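Long-range contacts in PUA domain-containing protein (Archaeoglobus fulgidus DSM 4304, PDB 2Q07), which is of uncertain function but probably binds RNA and may take part in tRNA modification for archaeosine synthesis: residues S29-L34 against K115-V120; I217-A222 against R268-G273. All blocks are in the same frame, centred on the assembly; numbering follows the deposited sequence.

Contact 1 of 2, residues S29-L34 against K115-V120; sequences SDTVLL and KVVAHV
Lys115 opens the ladder between strands 31-34 and 115-118, which run the same way with axes 4.8 Å apart at closest and 19° off parallel. Its N gives a weak hydrogen bond to Asp30 O, whereas its O takes a firmer one from Val32 N at 3.1 Å. With CG anti to the backbone N and the chain bent at the next three torsions, Lys115 lies alongside Thr31, CE 3.8 Å from Thr31 CG2, while NZ leads away to a salt bridge with Glu159. Val116 points to the face it shares with Val32, Leu34 and Ala118. Its CG2 flanks Val32, and its CG1 meets Leu34 CD1 obliquely at 3.4 Å, tighter than ordinary carbon contact. Val117 uses both backbone polar atoms: N to Val32 O, and O as acceptor from Leu34 N at 2.8 Å with a nearly straight N-H...O angle of 178°. Its methyls rest on Thr31 and Leu33 beneath helix 150-160, where Leu156 touches both Val117 and Leu33. His119, centre of an inverse gamma turn, sends N to Leu34 O at 2.9 Å and sets CB 3.8 Å from Leu33 CD1; its ring hydrogen-bonds Thr142 OG1 through ND1 and Val147 O through NE2. Alternating side chains and straddling hydrogen bonds mark a parallel pair inside an alpha/beta sheet, strand 31-36 between 61-65 and 115-118, consistent with a uracil-DNA glycosylase-like domain.

Contact 2 of 2, residues I217-A222 against R268-G273; sequences IYEKIA and RIFGVG
Val272 meets the turn from strand 214-217 into helix 219-227 with both of its methyls. Val272 CG2 lies 3.8 Å from Ala222 CB and 3.7 Å from Ile217 O, and Val272 CG1 is 4.1 Å from Ile217 CG1, the two branched chains crossing obliquely. The torsion explains the split: at chi1 176° CG1 is anti to the backbone N and CG2 anti to the carbonyl carbon, so the fork opens onto Ile217 and Ala222 together. Two residues earlier on the same side of the strand, Phe270 offers its ring edge: CE1 is 4.2 Å from Ala222 CB, which sits near the ring plane. Glu219 reaches the ring by its methylene CG, 3.9 Å from Phe270 CZ, crossing at about a right angle with its carboxylate plane 66° from the ring. An alanine at Val272 would lose both methyls and would probably loosen the seating of Ala222 and Ile217 on the strand.

Behind these contacts, Tyr218 holds the N-cap position, and its O accepts from Ala222 N at 3.1 Å, closing the first helical turn, consistent with the helical backbone that turns the Ala222 methyl toward the strand. Strand 261-265 continues the apolar surface, Val261 touching Ile217 and Val272, and Val263 touching Ala222. On strand 289-297 Phe297 meets the Phe270 ring with planes about 50° apart and also touches Glu219. Apart from the Ile217 carbonyl, methyls, methylenes and a ring edge do the joining, so cohesion between segment 217-222 and the PUA-domain sheet depends here on fit and burial of carbon rather than on directional polar bonds.

In the fold
The centres of the two contacts lie 39 Å apart, on opposite sides of the chain's centre, and their nearest atoms are about 24 Å apart. They come in series: contact 1 is complete before contact 2 begins, and they share no sheet. Contact 1 pairs strands 31-36 and 115-118 within the five-strand mixed sheet of the DUF5591 region. Contact 2 joins the end of strand 214-217 and the start of helix 219-227, in the pre-PUA range, to strand 270-275 of the six-strand PUA sheet. This chain is the C-terminal piece of a longer protein; within it one contact builds a domain core and the other ties the pre-PUA region to the probably RNA-binding PUA domain.

Contact 1 of 2, residues S29-L34 against K115-V120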
loop_
_atom_site.group_PDB
_atom_site.type_symbol
_atom_site.label_atom_id
_atom_site.label_comp_id
_atom_site.label_asym_id
_atom_site.label_seq_id
_atom_site.Cartn_x
_atom_site.Cartn_y
_atom_site.Cartn_z
ATOM N N SER A 29 12.586 -7.410 -6.864
ATOM C CA SER A 29 12.882 -8.424 -7.882
ATOM C C SER A 29 12.938 -7.801 -9.274
ATOM O O SER A 29 12.426 -6.710 -9.491
ATOM C CB SER A 29 11.787 -9.502 -7.847
ATOM O OG SER A 29 11.908 -10.430 -8.917
ATOM N N ASP A 30 13.552 -8.507 -10.218
ATOM C CA ASP A 30 13.658 -8.023 -11.587
ATOM C C ASP A 30 12.520 -8.616 -12.408
ATOM O O ASP A 30 12.362 -8.310 -13.590
ATOM C CB ASP A 30 15.003 -8.432 -12.188
ATOM C CG ASP A 30 15.158 -9.939 -12.301
ATOM O OD1 ASP A 30 14.608 -10.669 -11.457
ATOM O OD2 ASP A 30 15.846 -10.400 -13.232
ATOM N N THR A 31 11.730 -9.472 -11.768
ATOM C CA THR A 31 10.592 -10.110 -12.420
ATOM C C THR A 31 9.304 -9.751 -11.679
ATOM O O THR A 31 9.293 -9.654 -10.456
ATOM C CB THR A 31 10.756 -11.653 -12.437
ATOM O OG1 THR A 31 11.879 -11.995 -13.255
ATOM C CG2 THR A 31 9.510 -12.333 -12.995
ATOM N N VAL A 32 8.224 -9.529 -12.422
ATOM C CA VAL A 32 6.948 -9.219 -11.788
ATOM C C VAL A 32 5.866 -10.177 -12.279
ATOM O O VAL A 32 5.710 -10.397 -13.484
ATOM C CB VAL A 32 6.492 -7.765 -12.057
ATOM C CG1 VAL A 32 6.300 -7.532 -13.555
ATOM C CG2 VAL A 32 5.191 -7.491 -11.313
ATOM N N LEU A 33 5.127 -10.741 -11.333
ATOM C CA LEU A 33 4.044 -11.668 -11.624
ATOM C C LEU A 33 2.695 -10.935 -11.654
ATOM O O LEU A 33 2.330 -10.250 -10.688
ATOM C CB LEU A 33 4.016 -12.755 -10.548
ATOM C CG LEU A 33 2.900 -13.788 -10.621
ATOM C CD1 LEU A 33 3.006 -14.552 -11.928
ATOM C CD2 LEU A 33 3.010 -14.723 -9.417
ATOM N N LEU A 34 1.958 -11.064 -12.755
ATOM C CA LEU A 34 0.648 -10.428 -12.865
ATOM C C LEU A 34 -0.423 -11.469 -12.534
ATOM O O LEU A 34 -0.387 -12.601 -13.038
ATOM C CB LEU A 34 0.433 -9.855 -14.275
ATOM C CG LEU A 34 1.541 -8.942 -14.818
ATOM C CD1 LEU A 34 1.127 -8.382 -16.173
ATOM C CD2 LEU A 34 1.814 -7.812 -13.832
ATOM N N LYS A 115 11.412 -8.679 -16.823
ATOM C CA LYS A 115 10.456 -9.673 -17.283
ATOM C C LYS A 115 9.105 -9.567 -16.573
ATOM O O LYS A 115 9.034 -9.339 -15.365
ATOM C CB LYS A 115 11.031 -11.080 -17.091
ATOM C CG LYS A 115 10.252 -12.155 -17.832
ATOM C CD LYS A 115 9.559 -13.094 -16.875
ATOM C CE LYS A 115 10.546 -14.076 -16.263
ATOM N NZ LYS A 115 10.948 -15.108 -17.254
ATOM N N VAL A 116 8.039 -9.725 -17.348
ATOM C CA VAL A 116 6.677 -9.669 -16.845
ATOM C C VAL A 116 6.016 -11.025 -17.115
ATOM O O VAL A 116 5.888 -11.430 -18.268
ATOM C CB VAL A 116 5.850 -8.564 -17.581
ATOM C CG1 VAL A 116 4.383 -8.598 -17.131
ATOM C CG2 VAL A 116 6.449 -7.203 -17.333
ATOM N N VAL A 117 5.632 -11.737 -16.055
ATOM C CA VAL A 117 4.952 -13.012 -16.206
ATOM C C VAL A 117 3.460 -12.782 -15.998
ATOM O O VAL A 117 3.003 -12.570 -14.867
ATOM C CB VAL A 117 5.416 -14.057 -15.165
ATOM C CG1 VAL A 117 4.721 -15.363 -15.437
ATOM C CG2 VAL A 117 6.914 -14.223 -15.213
ATOM N N ALA A 118 2.702 -12.826 -17.086
ATOM C CA ALA A 118 1.263 -12.607 -17.023
ATOM C C ALA A 118 0.489 -13.889 -16.719
ATOM O O ALA A 118 0.170 -14.652 -17.624
ATOM C CB ALA A 118 0.779 -12.010 -18.336
ATOM N N HIS A 119 0.178 -14.122 -15.448
ATOM C CA HIS A 119 -0.565 -15.317 -15.087
ATOM C C HIS A 119 -2.039 -14.972 -14.981
ATOM O O HIS A 119 -2.623 -14.975 -13.896
ATOM C CB HIS A 119 -0.080 -15.896 -13.764
ATOM C CG HIS A 119 -0.405 -17.345 -13.601
ATOM N ND1 HIS A 119 0.219 -18.333 -14.333
ATOM C CD2 HIS A 119 -1.321 -17.973 -12.829
ATOM C CE1 HIS A 119 -0.299 -19.507 -14.019
ATOM N NE2 HIS A 119 -1.236 -19.316 -13.110
ATOM N N VAL A 120 -2.634 -14.684 -16.127
ATOM C CA VAL A 120 -4.033 -14.295 -16.195
ATOM C C VAL A 120 -4.620 -14.775 -17.512
ATOM O O VAL A 120 -3.882 -15.128 -18.436
ATOM C CB VAL A 120 -4.165 -12.763 -16.135
ATOM C CG1 VAL A 120 -3.766 -12.252 -14.769
ATOM C CG2 VAL A 120 -3.273 -12.138 -17.194
#

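Contact 2 of 2, residues I217-A222 against R268-G273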
loop_
_atom_site.group_PDB
_atom_site.type_symbol
_atom_site.label_atom_id
_atom_site.label_comp_id
_atom_site.label_asym_id
_atom_site.label_seq_id
_atom_site.Cartn_x
_atom_site.Cartn_y
_atom_site.Cartn_z
ATOM N N ILE A 217 -0.139 4.453 13.825
ATOM C CA ILE A 217 1.224 4.569 14.351
ATOM C C ILE A 217 1.236 4.907 15.833
ATOM O O ILE A 217 0.279 5.482 16.347
ATOM C CB ILE A 217 2.028 5.664 13.623
ATOM C CG1 ILE A 217 1.308 7.009 13.767
ATOM C CG2 ILE A 217 2.224 5.281 12.157
ATOM C CD1 ILE A 217 2.091 8.201 13.235
ATOM N N TYR A 218 2.331 4.572 16.508
ATOM C CA TYR A 218 2.448 4.848 17.930
ATOM C C TYR A 218 3.530 5.860 18.304
ATOM O O TYR A 218 3.952 6.634 17.457
ATOM C CB TYR A 218 2.573 3.527 18.686
ATOM C CG TYR A 218 1.353 2.662 18.403
ATOM C CD1 TYR A 218 1.335 1.779 17.319
ATOM C CD2 TYR A 218 0.181 2.819 19.137
ATOM C CE1 TYR A 218 0.179 1.079 16.974
ATOM C CE2 TYR A 218 -0.989 2.124 18.799
ATOM C CZ TYR A 218 -0.979 1.259 17.715
ATOM O OH TYR A 218 -2.120 0.592 17.358
ATOM N N GLU A 219 3.979 5.855 19.556
ATOM C CA GLU A 219 4.938 6.855 20.036
ATOM C C GLU A 219 6.228 7.173 19.289
ATOM O O GLU A 219 6.466 8.325 18.937
ATOM C CB GLU A 219 5.296 6.589 21.504
ATOM C CG GLU A 219 5.718 7.869 22.234
ATOM C CD GLU A 219 6.298 7.627 23.624
ATOM O OE1 GLU A 219 5.836 6.697 24.319
ATOM O OE2 GLU A 219 7.205 8.386 24.027
ATOM N N LYS A 220 7.069 6.173 19.066
ATOM C CA LYS A 220 8.353 6.377 18.396
ATOM C C LYS A 220 8.234 6.995 17.010
ATOM O O LYS A 220 8.982 7.914 16.672
ATOM C CB LYS A 220 9.119 5.054 18.294
ATOM C CG LYS A 220 8.700 4.016 19.321
ATOM C CD LYS A 220 7.260 3.572 19.050
ATOM C CE LYS A 220 6.692 2.702 20.133
ATOM N NZ LYS A 220 5.235 2.551 19.897
ATOM N N ILE A 221 7.295 6.499 16.208
ATOM C CA ILE A 221 7.116 7.025 14.863
ATOM C C ILE A 221 6.558 8.437 14.886
ATOM O O ILE A 221 7.087 9.310 14.212
ATOM C CB ILE A 221 6.192 6.124 14.010
ATOM C CG1 ILE A 221 6.851 4.756 13.825
ATOM C CG2 ILE A 221 5.927 6.779 12.666
ATOM C CD1 ILE A 221 6.149 3.847 12.841
ATOM N N ALA A 222 5.489 8.643 15.654
ATOM C CA ALA A 222 4.872 9.960 15.799
ATOM C C ALA A 222 5.944 10.948 16.267
ATOM O O ALA A 222 5.971 12.101 15.827
ATOM C CB ALA A 222 3.728 9.894 16.830
ATOM N N ARG A 268 3.022 20.472 26.329
ATOM C CA ARG A 268 2.988 19.388 27.307
ATOM C C ARG A 268 2.760 17.994 26.725
ATOM O O ARG A 268 3.084 16.997 27.367
ATOM C CB ARG A 268 1.913 19.656 28.366
ATOM C CG ARG A 268 0.494 19.519 27.841
ATOM C CD ARG A 268 -0.513 19.281 28.960
ATOM N NE ARG A 268 -0.633 20.412 29.877
ATOM C CZ ARG A 268 -1.475 20.446 30.906
ATOM N NH1 ARG A 268 -2.269 19.409 31.148
ATOM N NH2 ARG A 268 -1.527 21.512 31.695
ATOM N N ILE A 269 2.204 17.917 25.522
ATOM C CA ILE A 269 1.948 16.620 24.916
ATOM C C ILE A 269 1.986 16.625 23.399
ATOM O O ILE A 269 2.034 17.674 22.749
ATOM C CB ILE A 269 0.538 16.069 25.294
ATOM C CG1 ILE A 269 -0.543 16.974 24.704
ATOM C CG2 ILE A 269 0.364 15.997 26.805
ATOM C CD1 ILE A 269 -1.933 16.392 24.778
ATOM N N PHE A 270 1.973 15.420 22.849
ATOM C CA PHE A 270 1.894 15.232 21.417
ATOM C C PHE A 270 1.080 13.959 21.260
ATOM O O PHE A 270 1.037 13.133 22.172
ATOM C CB PHE A 270 3.283 15.149 20.762
ATOM C CG PHE A 270 4.058 13.906 21.069
ATOM C CD1 PHE A 270 4.155 12.884 20.124
ATOM C CD2 PHE A 270 4.761 13.786 22.263
ATOM C CE1 PHE A 270 4.944 11.769 20.360
ATOM C CE2 PHE A 270 5.558 12.677 22.515
ATOM C CZ PHE A 270 5.653 11.664 21.562
ATOM N N GLY A 271 0.384 13.831 20.139
ATOM C CA GLY A 271 -0.433 12.652 19.932
ATOM C C GLY A 271 -0.661 12.273 18.482
ATOM O O GLY A 271 -0.082 12.852 17.564
ATOM N N VAL A 272 -1.518 11.279 18.297
ATOM C CA VAL A 272 -1.850 10.757 16.981
ATOM C C VAL A 272 -3.350 10.915 16.760
ATOM O O VAL A 272 -4.132 10.742 17.689
ATOM C CB VAL A 272 -1.490 9.253 16.888
ATOM C CG1 VAL A 272 -1.938 8.689 15.551
ATOM C CG2 VAL A 272 0.010 9.063 17.071
ATOM N N GLY A 273 -3.736 11.253 15.534
ATOM C CA GLY A 273 -5.143 11.405 15.213
ATOM C C GLY A 273 -5.412 11.338 13.719
ATOM O O GLY A 273 -4.492 11.198 12.911
#